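Local coordinates for type III secretion T3S chaperone (Chlamydia trachomatis, PDB 3K29), which is probably a YscO-like component of the chlamydial type III secretion apparatus, perhaps acting as a chaperone, and folds into a long antiparallel helical hairpin, at residues A[19-24]-A[113-118]; A[26-31]-A[105-110]; A[40-45]-A[91-96]; A[133-136]-A[141-144]. All coordinates share one frame; numbering follows the deposited sequence.

How the contacts relate
Contacts 1, 2 and 3 all join helix 8-66 to helix 70-160, the two arms of one antiparallel hairpin. Going from contact 1 to contact 2 to contact 3 leads toward the hairpin turn: the first arm is followed forward, the second backward, and each pair of segments is enclosed in sequence by the one before. Centres lie about 11 Å apart between contacts 1 and 2 and about 21 Å between contacts 2 and 3. Contact 4 follows all three in sequence and stays within helix 70-160, its centre about 67 Å from that of contact 3, on the opposite side of the chain's centre. The result is a slender rod with a single-helix extension.

Contact 1 of 4, residues A[19-24]-A[113-118]; sequences DRAEKV and VELTKR
An antiparallel pair of long helices, the arms of the coiled-coil-like hairpin, meets here with Ala21 facing Leu115; the short axes come within 8.9 Å at an angle of 164°. Ala21 CB lies 3.8 Å from Leu115 CD1, and it also touches the aliphatic part of Arg118, with CB 4.0 Å from CG. The small methyl suits a place where the two backbones run close, the CA atoms of Ala21 and Leu115 being 5.1 Å apart. Leu115 sets CG anti to its backbone N (chi1 179°), which carries both methyls toward helix 8-66. There CD1 lies 3.6 Å from Glu22 CG, the leucine branch slanting across the glutamate stem, and the same leucine also rests on Val25. Glu22 turns its methylene stem to the leucine; its carboxylate pairs with Arg119. Arg118 bends back along its own helix, and its NH1 reaches Glu114 OE1 at 3.0 Å on a nearly straight bond (165°), near the guanidinium plane, approaching OE1 on its anti side but tilted well out of the carboxylate plane. Its NE pairs with Glu121. Carbon thus fills the helix interface while the charged ends pair along its flanks, which probably offsets much of their charge.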
loop_
_atom_site.group_PDB
_atom_site.type_symbol
_atom_site.label_atom_id
_atom_site.label_comp_id
_atom_site.label_asym_id
_atom_site.label_seq_id
_atom_site.Cartn_x
_atom_site.Cartn_y
_atom_site.Cartn_z
ATOM N N ASP A 19 2.754 12.112 -4.150
ATOM C CA ASP A 19 1.444 11.965 -4.815
ATOM C C ASP A 19 1.342 10.612 -5.495
ATOM O O ASP A 19 0.375 9.883 -5.257
ATOM C CB ASP A 19 1.169 13.078 -5.836
ATOM C CG ASP A 19 0.923 14.418 -5.180
ATOM O OD1 ASP A 19 1.072 14.478 -3.941
ATOM O OD2 ASP A 19 0.604 15.415 -5.886
ATOM N N ARG A 20 2.335 10.284 -6.322
ATOM C CA ARG A 20 2.337 9.027 -7.086
ATOM C C ARG A 20 2.299 7.787 -6.200
ATOM O O ARG A 20 1.589 6.838 -6.516
ATOM C CB ARG A 20 3.495 8.948 -8.106
ATOM C CG ARG A 20 3.411 10.047 -9.173
ATOM C CD ARG A 20 4.143 9.734 -10.461
ATOM N NE ARG A 20 5.574 9.653 -10.260
ATOM C CZ ARG A 20 6.431 10.658 -10.432
ATOM N NH1 ARG A 20 6.015 11.854 -10.831
ATOM N NH2 ARG A 20 7.714 10.444 -10.219
ATOM N N ALA A 21 3.048 7.819 -5.096
ATOM C CA ALA A 21 3.142 6.687 -4.177
ATOM C C ALA A 21 1.857 6.481 -3.375
ATOM O O ALA A 21 1.508 5.352 -3.042
ATOM C CB ALA A 21 4.338 6.870 -3.216
ATOM N N GLU A 22 1.175 7.576 -3.038
ATOM C CA GLU A 22 -0.138 7.509 -2.408
ATOM C C GLU A 22 -1.146 6.817 -3.326
ATOM O O GLU A 22 -1.925 5.965 -2.893
ATOM C CB GLU A 22 -0.632 8.930 -2.067
ATOM C CG GLU A 22 -0.057 9.485 -0.776
ATOM C CD GLU A 22 -0.391 10.950 -0.552
ATOM O OE1 GLU A 22 -0.846 11.619 -1.506
ATOM O OE2 GLU A 22 -0.173 11.442 0.578
ATOM N N LYS A 23 -1.143 7.226 -4.584
ATOM C CA LYS A 23 -1.977 6.636 -5.590
ATOM C C LYS A 23 -1.610 5.158 -5.765
ATOM O O LYS A 23 -2.496 4.311 -5.928
ATOM C CB LYS A 23 -1.824 7.403 -6.907
ATOM C CG LYS A 23 -2.486 6.742 -8.106
ATOM C CD LYS A 23 -2.462 7.646 -9.343
ATOM C CE LYS A 23 -3.717 7.451 -10.229
ATOM N NZ LYS A 23 -3.798 8.482 -11.353
ATOM N N VAL A 24 -0.319 4.837 -5.723
ATOM C CA VAL A 24 0.084 3.430 -5.844
ATOM C C VAL A 24 -0.421 2.568 -4.656
ATOM O O VAL A 24 -0.944 1.481 -4.903
ATOM C CB VAL A 24 1.587 3.255 -6.161
ATOM C CG1 VAL A 24 2.047 1.793 -5.916
ATOM C CG2 VAL A 24 1.894 3.733 -7.642
ATOM N N VAL A 113 5.728 0.903 2.430
ATOM C CA VAL A 113 7.155 1.145 2.682
ATOM C C VAL A 113 7.649 2.210 1.686
ATOM O O VAL A 113 8.333 3.161 2.068
ATOM C CB VAL A 113 8.034 -0.146 2.575
ATOM C CG1 VAL A 113 9.547 0.202 2.713
ATOM C CG2 VAL A 113 7.631 -1.199 3.652
ATOM N N GLU A 114 7.283 2.065 0.411
ATOM C CA GLU A 114 7.725 3.028 -0.612
ATOM C C GLU A 114 7.188 4.447 -0.385
ATOM O O GLU A 114 7.948 5.413 -0.521
ATOM C CB GLU A 114 7.442 2.536 -2.036
ATOM C CG GLU A 114 8.292 1.339 -2.396
ATOM C CD GLU A 114 9.741 1.570 -1.982
ATOM O OE1 GLU A 114 10.374 2.500 -2.538
ATOM O OE2 GLU A 114 10.232 0.853 -1.072
ATOM N N LEU A 115 5.911 4.558 -0.009
ATOM C CA LEU A 115 5.303 5.834 0.372
ATOM C C LEU A 115 6.017 6.533 1.537
ATOM O O LEU A 115 6.211 7.751 1.495
ATOM C CB LEU A 115 3.805 5.678 0.679
ATOM C CG LEU A 115 2.980 6.911 1.135
ATOM C CD1 LEU A 115 3.116 8.095 0.212
ATOM C CD2 LEU A 115 1.462 6.571 1.330
ATOM N N THR A 116 6.384 5.769 2.572
ATOM C CA THR A 116 7.120 6.314 3.716
ATOM C C THR A 116 8.486 6.832 3.303
ATOM O O THR A 116 8.902 7.889 3.774
ATOM C CB THR A 116 7.294 5.298 4.853
ATOM O OG1 THR A 116 6.033 4.683 5.110
ATOM C CG2 THR A 116 7.817 5.985 6.147
ATOM N N LYS A 117 9.178 6.075 2.440
ATOM C CA LYS A 117 10.449 6.515 1.855
ATOM C C LYS A 117 10.300 7.822 1.075
ATOM O O LYS A 117 11.107 8.729 1.234
ATOM C CB LYS A 117 11.068 5.423 0.976
ATOM C CG LYS A 117 12.088 4.561 1.714
ATOM C CD LYS A 117 12.498 3.316 0.931
ATOM C CE LYS A 117 13.485 3.651 -0.208
ATOM N NZ LYS A 117 13.762 2.473 -1.098
ATOM N N ARG A 118 9.253 7.937 0.259
ATOM C CA ARG A 118 9.030 9.171 -0.506
ATOM C C ARG A 118 8.827 10.370 0.391
ATOM O O ARG A 118 9.297 11.468 0.084
ATOM C CB ARG A 118 7.872 9.037 -1.513
ATOM C CG ARG A 118 8.080 7.967 -2.546
ATOM C CD ARG A 118 9.318 8.173 -3.448
ATOM N NE ARG A 118 10.566 7.606 -2.901
ATOM C CZ ARG A 118 10.856 6.297 -2.795
ATOM N NH1 ARG A 118 9.999 5.357 -3.197
ATOM N NH2 ARG A 118 12.018 5.914 -2.277
#

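Contact 2 of 4, residues A[26-31]-A[105-110]; sequences KEKRRL and SKELER
At chi1 179° the Leu108 branch swings to the side of its carbonyl carbon, and both methyls reach toward segment 26-31 of helix 8-66, where Arg29 folds over to meet them. The arginine starts from a CB that points away from the other helix; an unusual chi1 of -108° and further bends at chi2 and chi3 bring its outer half back. Arg29 CD is modelled 3.3 Å from Leu108 CD1, shorter than carbons normally pack, so the exact value is doubtful. Further out, NH1 lies 3.7 Å from Leu108 CD2, the methyl being at the edge of the guanidinium and near its plane, not over its face. Leu108 is buried: Val25 and Leu32 of helix 8-66 also pack on it, in the seam between the arms.

On the other flank Lys28 does the work of a hydrophobic residue with its stem. Its CB packs 3.8 Å from Leu108 CA, where the CA atoms of the two residues are 5.1 Å apart. The chain then runs alongside Glu107, both side chains pointing the same way, and ends with NZ 4.1 Å from Glu107 OE2, an attraction of opposite charges longer than a salt bridge. The glutamate's other oxygen, OE1, takes a bond from Arg110 NH1 at 2.8 Å, using its anti lone pair, although the bond is bent to 140°.

Long basic side chains suit these positions because their methylenes can pack against the apolar seam while the charged ends reach its flanks. Consequently, cohesion here comes mainly from apolar contact, with the Lys28-Glu107 attraction probably a minor addition.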
loop_
_atom_site.group_PDB
_atom_site.type_symbol
_atom_site.label_atom_id
_atom_site.label_comp_id
_atom_site.label_asym_id
_atom_site.label_seq_id
_atom_site.Cartn_x
_atom_site.Cartn_y
_atom_site.Cartn_z
ATOM N N LYS A 26 -3.064 3.051 -2.801
ATOM C CA LYS A 26 -4.493 2.920 -3.029
ATOM C C LYS A 26 -4.776 1.897 -4.110
ATOM O O LYS A 26 -5.742 1.162 -4.015
ATOM C CB LYS A 26 -5.097 4.275 -3.407
ATOM C CG LYS A 26 -6.387 4.177 -4.198
ATOM C CD LYS A 26 -7.186 5.469 -4.187
ATOM C CE LYS A 26 -8.540 5.236 -4.850
ATOM N NZ LYS A 26 -9.363 6.469 -4.905
ATOM N N GLU A 27 -3.954 1.862 -5.149
ATOM C CA GLU A 27 -4.178 0.903 -6.209
ATOM C C GLU A 27 -3.873 -0.516 -5.669
ATOM O O GLU A 27 -4.637 -1.464 -5.883
ATOM C CB GLU A 27 -3.363 1.262 -7.463
ATOM C CG GLU A 27 -3.472 0.251 -8.628
ATOM C CD GLU A 27 -4.920 -0.045 -9.116
ATOM O OE1 GLU A 27 -5.913 0.538 -8.598
ATOM O OE2 GLU A 27 -5.071 -0.883 -10.043
ATOM N N LYS A 28 -2.798 -0.641 -4.898
ATOM C CA LYS A 28 -2.508 -1.930 -4.263
ATOM C C LYS A 28 -3.588 -2.385 -3.280
ATOM O O LYS A 28 -3.862 -3.588 -3.230
ATOM C CB LYS A 28 -1.104 -1.995 -3.644
ATOM C CG LYS A 28 0.032 -1.628 -4.625
ATOM C CD LYS A 28 0.025 -2.423 -5.879
ATOM C CE LYS A 28 1.217 -2.068 -6.714
ATOM N NZ LYS A 28 1.053 -2.643 -8.073
ATOM N N ARG A 29 -4.195 -1.475 -2.518
ATOM C CA ARG A 29 -5.361 -1.843 -1.698
ATOM C C ARG A 29 -6.433 -2.517 -2.562
ATOM O O ARG A 29 -6.950 -3.593 -2.224
ATOM C CB ARG A 29 -6.010 -0.613 -1.059
ATOM C CG ARG A 29 -5.825 -0.452 0.442
ATOM C CD ARG A 29 -4.461 0.162 0.700
ATOM N NE ARG A 29 -4.442 1.168 1.776
ATOM C CZ ARG A 29 -4.260 0.893 3.064
ATOM N NH1 ARG A 29 -4.130 -0.363 3.506
ATOM N NH2 ARG A 29 -4.239 1.887 3.925
ATOM N N ARG A 30 -6.758 -1.866 -3.674
ATOM C CA ARG A 30 -7.785 -2.333 -4.582
ATOM C C ARG A 30 -7.431 -3.674 -5.202
ATOM O O ARG A 30 -8.295 -4.535 -5.363
ATOM C CB ARG A 30 -8.007 -1.324 -5.700
ATOM C CG ARG A 30 -9.363 -1.443 -6.312
ATOM C CD ARG A 30 -9.479 -0.644 -7.617
ATOM N NE ARG A 30 -8.483 -1.100 -8.594
ATOM C CZ ARG A 30 -8.567 -2.205 -9.338
ATOM N NH1 ARG A 30 -9.620 -3.026 -9.267
ATOM N NH2 ARG A 30 -7.580 -2.481 -10.181
ATOM N N LEU A 31 -6.169 -3.844 -5.577
ATOM C CA LEU A 31 -5.741 -5.107 -6.176
ATOM C C LEU A 31 -5.851 -6.237 -5.165
ATOM O O LEU A 31 -6.260 -7.332 -5.530
ATOM C CB LEU A 31 -4.348 -5.010 -6.791
ATOM C CG LEU A 31 -4.233 -4.122 -8.038
ATOM C CD1 LEU A 31 -2.799 -4.034 -8.549
ATOM C CD2 LEU A 31 -5.174 -4.615 -9.153
ATOM N N SER A 105 -1.065 -8.915 -0.916
ATOM C CA SER A 105 -0.900 -8.433 0.441
ATOM C C SER A 105 0.532 -7.905 0.637
ATOM O O SER A 105 0.736 -6.790 1.129
ATOM C CB SER A 105 -1.187 -9.595 1.383
ATOM O OG SER A 105 -1.582 -9.110 2.632
ATOM N N LYS A 106 1.520 -8.702 0.237
ATOM C CA LYS A 106 2.906 -8.255 0.216
ATOM C C LYS A 106 3.161 -7.038 -0.691
ATOM O O LYS A 106 3.877 -6.116 -0.316
ATOM C CB LYS A 106 3.797 -9.405 -0.200
ATOM C CG LYS A 106 3.891 -10.523 0.813
ATOM C CD LYS A 106 4.979 -11.477 0.354
ATOM C CE LYS A 106 5.135 -12.624 1.293
ATOM N NZ LYS A 106 6.561 -13.087 1.242
ATOM N N GLU A 107 2.574 -7.043 -1.887
ATOM C CA GLU A 107 2.612 -5.849 -2.755
ATOM C C GLU A 107 2.092 -4.573 -2.099
ATOM O O GLU A 107 2.706 -3.526 -2.248
ATOM C CB GLU A 107 1.914 -6.102 -4.093
ATOM C CG GLU A 107 2.795 -6.795 -5.070
ATOM C CD GLU A 107 3.996 -5.950 -5.418
ATOM O OE1 GLU A 107 5.119 -6.273 -4.967
ATOM O OE2 GLU A 107 3.805 -4.934 -6.117
ATOM N N LEU A 108 0.993 -4.659 -1.358
ATOM C CA LEU A 108 0.542 -3.542 -0.531
ATOM C C LEU A 108 1.544 -3.096 0.539
ATOM O O LEU A 108 1.769 -1.898 0.680
ATOM C CB LEU A 108 -0.805 -3.839 0.145
ATOM C CG LEU A 108 -1.409 -2.786 1.068
ATOM C CD1 LEU A 108 -1.519 -1.400 0.405
ATOM C CD2 LEU A 108 -2.786 -3.220 1.529
ATOM N N GLU A 109 2.108 -4.043 1.291
ATOM C CA GLU A 109 3.094 -3.730 2.325
ATOM C C GLU A 109 4.266 -2.988 1.675
ATOM O O GLU A 109 4.749 -1.995 2.221
ATOM C CB GLU A 109 3.576 -5.016 3.021
ATOM C CG GLU A 109 2.476 -5.816 3.709
ATOM C CD GLU A 109 2.939 -7.181 4.250
ATOM O OE1 GLU A 109 4.153 -7.453 4.336
ATOM O OE2 GLU A 109 2.073 -7.991 4.600
ATOM N N ARG A 110 4.716 -3.480 0.520
ATOM C CA ARG A 110 5.829 -2.887 -0.205
ATOM C C ARG A 110 5.520 -1.444 -0.675
ATOM O O ARG A 110 6.362 -0.560 -0.563
ATOM C CB ARG A 110 6.196 -3.755 -1.394
ATOM C CG ARG A 110 6.796 -5.106 -1.014
ATOM C CD ARG A 110 7.148 -5.867 -2.251
ATOM N NE ARG A 110 7.523 -7.232 -1.935
ATOM C CZ ARG A 110 6.837 -8.306 -2.316
ATOM N NH1 ARG A 110 5.748 -8.188 -3.066
ATOM N NH2 ARG A 110 7.253 -9.517 -1.957
#

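Contact 3 of 4, residues A[40-45]-A[91-96]; sequences RERESE and EEKVNK
Val94 supplies the apolar centre of this contact, and its two methyls divide the opposing helix between them. CG2 lies 3.6 Å from Arg42 O and 3.9 Å from Arg42 CB. CG1 faces the stem of Glu43, 4.0 Å from its CG, the two side chains crossing at about a right angle. A chi1 of 164° places CG1 beside the carbonyl carbon of Val94 and CG2 beside its nitrogen, which spreads the methyls over the neighbouring residues Arg42 and Glu43. A compact beta-branched residue suits so close a packing. Glu43 runs extended beyond CG, taking its carboxylate past the valine; Lys98 is a distant, weak partner for it.

The two segments belong to the arms of the antiparallel helical hairpin, their short axes 8.8 Å apart at 169°, with 40-45 in the predicted coiled coil. On the flank next to Val94, bends at chi2 and chi3 of Arg42 lay its CD 4.0 Å from Lys93 O and bring the guanidinium up beside the Lys93 chain.

A water links the two side chains: it accepts from Arg42 NH2 at 2.9 Å and from Lys93 NZ at 3.1 Å. Two like charges, with Arg42 NH2 and Lys93 NZ 5.5 Å apart, can therefore share one neutral acceptor. Lys93 is steadied by a salt bridge to Glu90, and Gln97 touches the side of Arg42.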
loop_
_atom_site.group_PDB
_atom_site.type_symbol
_atom_site.label_atom_id
_atom_site.label_comp_id
_atom_site.label_asym_id
_atom_site.label_seq_id
_atom_site.Cartn_x
_atom_site.Cartn_y
_atom_site.Cartn_z
ATOM N N ARG A 40 -13.019 -15.309 -1.567
ATOM C CA ARG A 40 -14.368 -15.555 -1.070
ATOM C C ARG A 40 -15.213 -16.376 -2.049
ATOM O O ARG A 40 -15.929 -17.278 -1.623
ATOM C CB ARG A 40 -15.056 -14.246 -0.650
ATOM C CG ARG A 40 -14.560 -13.708 0.703
ATOM C CD ARG A 40 -15.418 -12.515 1.242
ATOM N NE ARG A 40 -15.451 -11.361 0.328
ATOM C CZ ARG A 40 -14.539 -10.379 0.265
ATOM N NH1 ARG A 40 -13.475 -10.369 1.059
ATOM N NH2 ARG A 40 -14.695 -9.400 -0.611
ATOM N N GLU A 41 -15.117 -16.088 -3.347
ATOM C CA GLU A 41 -15.792 -16.899 -4.358
ATOM C C GLU A 41 -15.326 -18.359 -4.369
ATOM O O GLU A 41 -16.161 -19.269 -4.411
ATOM C CB GLU A 41 -15.605 -16.313 -5.741
ATOM C CG GLU A 41 -16.679 -15.343 -6.122
ATOM C CD GLU A 41 -16.878 -15.244 -7.624
ATOM O OE1 GLU A 41 -16.038 -14.608 -8.320
ATOM O OE2 GLU A 41 -17.903 -15.785 -8.107
ATOM N N ARG A 42 -14.000 -18.574 -4.315
ATOM C CA ARG A 42 -13.451 -19.935 -4.206
ATOM C C ARG A 42 -13.948 -20.647 -2.978
ATOM O O ARG A 42 -14.313 -21.798 -3.035
ATOM C CB ARG A 42 -11.922 -19.938 -4.227
ATOM C CG ARG A 42 -11.325 -19.249 -5.462
ATOM C CD ARG A 42 -11.291 -20.106 -6.716
ATOM N NE ARG A 42 -12.555 -20.737 -7.062
ATOM C CZ ARG A 42 -13.557 -20.158 -7.732
ATOM N NH1 ARG A 42 -13.450 -18.887 -8.123
ATOM N NH2 ARG A 42 -14.684 -20.859 -7.987
ATOM N N GLU A 43 -13.944 -19.963 -1.854
ATOM C CA GLU A 43 -14.371 -20.552 -0.586
ATOM C C GLU A 43 -15.865 -20.863 -0.606
ATOM O O GLU A 43 -16.322 -21.837 -0.006
ATOM C CB GLU A 43 -13.990 -19.618 0.562
ATOM C CG GLU A 43 -12.534 -19.814 0.942
ATOM C CD GLU A 43 -11.984 -18.738 1.864
ATOM O OE1 GLU A 43 -12.620 -17.689 1.998
ATOM O OE2 GLU A 43 -10.903 -18.943 2.451
ATOM N N SER A 44 -16.605 -20.077 -1.369
ATOM C CA SER A 44 -18.046 -20.266 -1.506
ATOM C C SER A 44 -18.299 -21.539 -2.318
ATOM O O SER A 44 -19.065 -22.447 -1.919
ATOM C CB SER A 44 -18.639 -19.061 -2.194
ATOM O OG SER A 44 -19.907 -19.358 -2.712
ATOM N N GLU A 45 -17.585 -21.646 -3.430
ATOM C CA GLU A 45 -17.724 -22.822 -4.287
ATOM C C GLU A 45 -17.281 -24.072 -3.563
ATOM O O GLU A 45 -17.894 -25.153 -3.710
ATOM C CB GLU A 45 -16.956 -22.615 -5.609
ATOM C CG GLU A 45 -17.644 -21.632 -6.555
ATOM C CD GLU A 45 -19.121 -21.996 -6.823
ATOM O OE1 GLU A 45 -19.420 -23.189 -7.025
ATOM O OE2 GLU A 45 -19.985 -21.089 -6.836
ATOM N N GLU A 91 -10.628 -27.503 -2.510
ATOM C CA GLU A 91 -9.650 -27.039 -1.528
ATOM C C GLU A 91 -8.333 -26.608 -2.187
ATOM O O GLU A 91 -7.684 -25.675 -1.724
ATOM C CB GLU A 91 -9.307 -28.111 -0.486
ATOM C CG GLU A 91 -10.489 -28.678 0.286
ATOM C CD GLU A 91 -11.023 -27.738 1.382
ATOM O OE1 GLU A 91 -10.561 -26.565 1.510
ATOM O OE2 GLU A 91 -11.921 -28.202 2.125
ATOM N N GLU A 92 -7.910 -27.337 -3.218
ATOM C CA GLU A 92 -6.765 -26.900 -3.999
ATOM C C GLU A 92 -7.007 -25.518 -4.647
ATOM O O GLU A 92 -6.155 -24.622 -4.515
ATOM C CB GLU A 92 -6.340 -27.970 -5.030
ATOM C CG GLU A 92 -4.998 -27.633 -5.697
ATOM C CD GLU A 92 -3.929 -27.241 -4.653
ATOM O OE1 GLU A 92 -3.645 -28.100 -3.771
ATOM O OE2 GLU A 92 -3.392 -26.080 -4.686
ATOM N N LYS A 93 -8.150 -25.346 -5.318
ATOM C CA LYS A 93 -8.521 -24.052 -5.867
ATOM C C LYS A 93 -8.488 -22.916 -4.837
ATOM O O LYS A 93 -8.047 -21.794 -5.179
ATOM C CB LYS A 93 -9.901 -24.087 -6.501
ATOM C CG LYS A 93 -9.928 -24.655 -7.893
ATOM C CD LYS A 93 -11.391 -24.579 -8.408
ATOM C CE LYS A 93 -11.778 -25.846 -9.121
ATOM N NZ LYS A 93 -13.266 -26.036 -9.273
ATOM N N VAL A 94 -8.977 -23.201 -3.611
ATOM C CA VAL A 94 -8.937 -22.262 -2.510
ATOM C C VAL A 94 -7.470 -21.939 -2.154
ATOM O O VAL A 94 -7.128 -20.777 -1.955
ATOM C CB VAL A 94 -9.721 -22.777 -1.278
ATOM C CG1 VAL A 94 -9.361 -21.984 0.019
ATOM C CG2 VAL A 94 -11.208 -22.720 -1.550
ATOM N N ASN A 95 -6.627 -22.960 -2.052
ATOM C CA ASN A 95 -5.232 -22.755 -1.713
ATOM C C ASN A 95 -4.397 -21.980 -2.753
ATOM O O ASN A 95 -3.535 -21.183 -2.377
ATOM C CB ASN A 95 -4.571 -24.065 -1.371
ATOM C CG ASN A 95 -5.106 -24.657 -0.086
ATOM O OD1 ASN A 95 -5.657 -23.952 0.770
ATOM N ND2 ASN A 95 -4.935 -25.972 0.062
ATOM N N LYS A 96 -4.652 -22.212 -4.036
ATOM C CA LYS A 96 -4.098 -21.353 -5.101
ATOM C C LYS A 96 -4.489 -19.888 -4.891
ATOM O O LYS A 96 -3.640 -18.980 -4.948
ATOM C CB LYS A 96 -4.656 -21.775 -6.458
ATOM C CG LYS A 96 -3.745 -22.651 -7.290
ATOM C CD LYS A 96 -3.220 -23.803 -6.505
ATOM C CE LYS A 96 -2.110 -24.508 -7.290
ATOM N NZ LYS A 96 -2.390 -25.977 -7.228
HETATM O O HOH W 1 -14.916 -23.727 -8.087
#

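Contact 4 of 4, residues A[133-136]-A[141-144]; sequences MKEA and ARQE
Arg142 NH2 is shared by both carboxylate oxygens of Glu135. The stronger bond goes to OE2, 3.2 Å from NH2 and nearly straight at 171°; it uses the syn lone pair of that oxygen and lies in the guanidinium plane. The second, from the same NH2 to OE1 at 3.3 Å, is weak and strongly bent. One nitrogen therefore straddles the fork of the carboxylate, unlike a side-on grip in which two nitrogens each take an oxygen. The flat groups are nearly coplanar, with 23° between their planes, and the carboxylate meets the edge of the guanidinium.

Both residues belong to helix 70-160, in the part that runs on beyond the paired arms of the hairpin. They are seven positions apart, about two turns, so they emerge on roughly the same side of the helix but a long way apart along it. Length is what bridges that distance. Glu135 leaves its backbone with CB pointing away from segment 141-144, and chi1 at -118°, off the usual staggered positions, with a bend at chi2 swings its carboxylate round toward it. Arg142 puts CG anti to its carbonyl carbon, continues straight through chi2, and bends at chi3 to deliver its edge. A glutamate and an arginine, the longer members of their charge classes, suit such a span.

Arg142 NH1 makes a salt bridge with Glu139, one turn back, and one guanidinium thus serves two carboxylates. On an exposed helix such a bridge probably adds only modest stability, because water competes for the same groups.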
loop_
_atom_site.group_PDB
_atom_site.type_symbol
_atom_site.label_atom_id
_atom_site.label_comp_id
_atom_site.label_asym_id
_atom_site.label_seq_id
_atom_site.Cartn_x
_atom_site.Cartn_y
_atom_site.Cartn_z
HETATM N N MSE A 133 16.516 29.119 3.092
HETATM C CA MSE A 133 15.743 30.350 3.140
HETATM C C MSE A 133 16.102 31.188 4.383
HETATM O O MSE A 133 16.214 32.405 4.292
HETATM C CB MSE A 133 14.258 29.991 3.024
HETATM C CG MSE A 133 13.243 31.045 3.345
HETATM SE SE MSE A 133 11.501 30.140 3.527
HETATM C CE MSE A 133 11.624 29.398 5.378
ATOM N N LYS A 134 16.331 30.525 5.518
ATOM C CA LYS A 134 16.844 31.187 6.724
ATOM C C LYS A 134 18.200 31.867 6.479
ATOM O O LYS A 134 18.387 33.036 6.842
ATOM C CB LYS A 134 16.964 30.178 7.871
ATOM C CG LYS A 134 17.409 30.705 9.253
ATOM C CD LYS A 134 17.337 29.538 10.267
ATOM C CE LYS A 134 17.675 29.947 11.701
ATOM N NZ LYS A 134 17.769 28.748 12.610
ATOM N N GLU A 135 19.134 31.117 5.887
ATOM C CA GLU A 135 20.442 31.641 5.492
ATOM C C GLU A 135 20.324 32.749 4.454
ATOM O O GLU A 135 21.068 33.731 4.519
ATOM C CB GLU A 135 21.373 30.543 4.957
ATOM C CG GLU A 135 22.644 30.315 5.761
ATOM C CD GLU A 135 23.208 31.602 6.362
ATOM O OE1 GLU A 135 22.685 32.033 7.405
ATOM O OE2 GLU A 135 24.159 32.197 5.796
ATOM N N ALA A 136 19.404 32.606 3.499
ATOM C CA ALA A 136 19.221 33.667 2.476
ATOM C C ALA A 136 18.845 34.960 3.170
ATOM O O ALA A 136 19.456 36.021 2.956
ATOM C CB ALA A 136 18.174 33.270 1.460
ATOM N N ALA A 141 20.222 40.393 5.088
ATOM C CA ALA A 141 20.334 41.308 6.234
ATOM C C ALA A 141 21.787 41.812 6.500
ATOM O O ALA A 141 21.996 43.011 6.725
ATOM C CB ALA A 141 19.773 40.651 7.462
ATOM N N ARG A 142 22.774 40.902 6.471
ATOM C CA ARG A 142 24.183 41.303 6.596
ATOM C C ARG A 142 24.574 42.256 5.474
ATOM O O ARG A 142 25.330 43.203 5.704
ATOM C CB ARG A 142 25.141 40.105 6.540
ATOM C CG ARG A 142 25.081 39.199 7.697
ATOM C CD ARG A 142 26.055 38.060 7.537
ATOM N NE ARG A 142 25.402 36.838 7.980
ATOM C CZ ARG A 142 25.120 35.811 7.193
ATOM N NH1 ARG A 142 25.476 35.844 5.922
ATOM N NH2 ARG A 142 24.496 34.743 7.684
ATOM N N GLN A 143 24.115 41.977 4.256
ATOM C CA GLN A 143 24.436 42.867 3.127
ATOM C C GLN A 143 23.828 44.236 3.356
ATOM O O GLN A 143 24.473 45.261 3.123
ATOM C CB GLN A 143 23.937 42.301 1.785
ATOM C CG GLN A 143 24.630 40.996 1.349
ATOM C CD GLN A 143 26.176 41.098 1.290
ATOM O OE1 GLN A 143 26.757 41.889 0.533
ATOM N NE2 GLN A 143 26.834 40.276 2.095
ATOM N N GLU A 144 22.580 44.250 3.826
ATOM C CA GLU A 144 21.918 45.520 4.120
ATOM C C GLU A 144 22.643 46.322 5.202
ATOM O O GLU A 144 22.827 47.539 5.053
ATOM C CB GLU A 144 20.433 45.309 4.428
ATOM C CG GLU A 144 19.639 45.050 3.118
ATOM C CD GLU A 144 18.225 44.563 3.370
ATOM O OE1 GLU A 144 17.787 44.659 4.540
ATOM O OE2 GLU A 144 17.545 44.107 2.403
#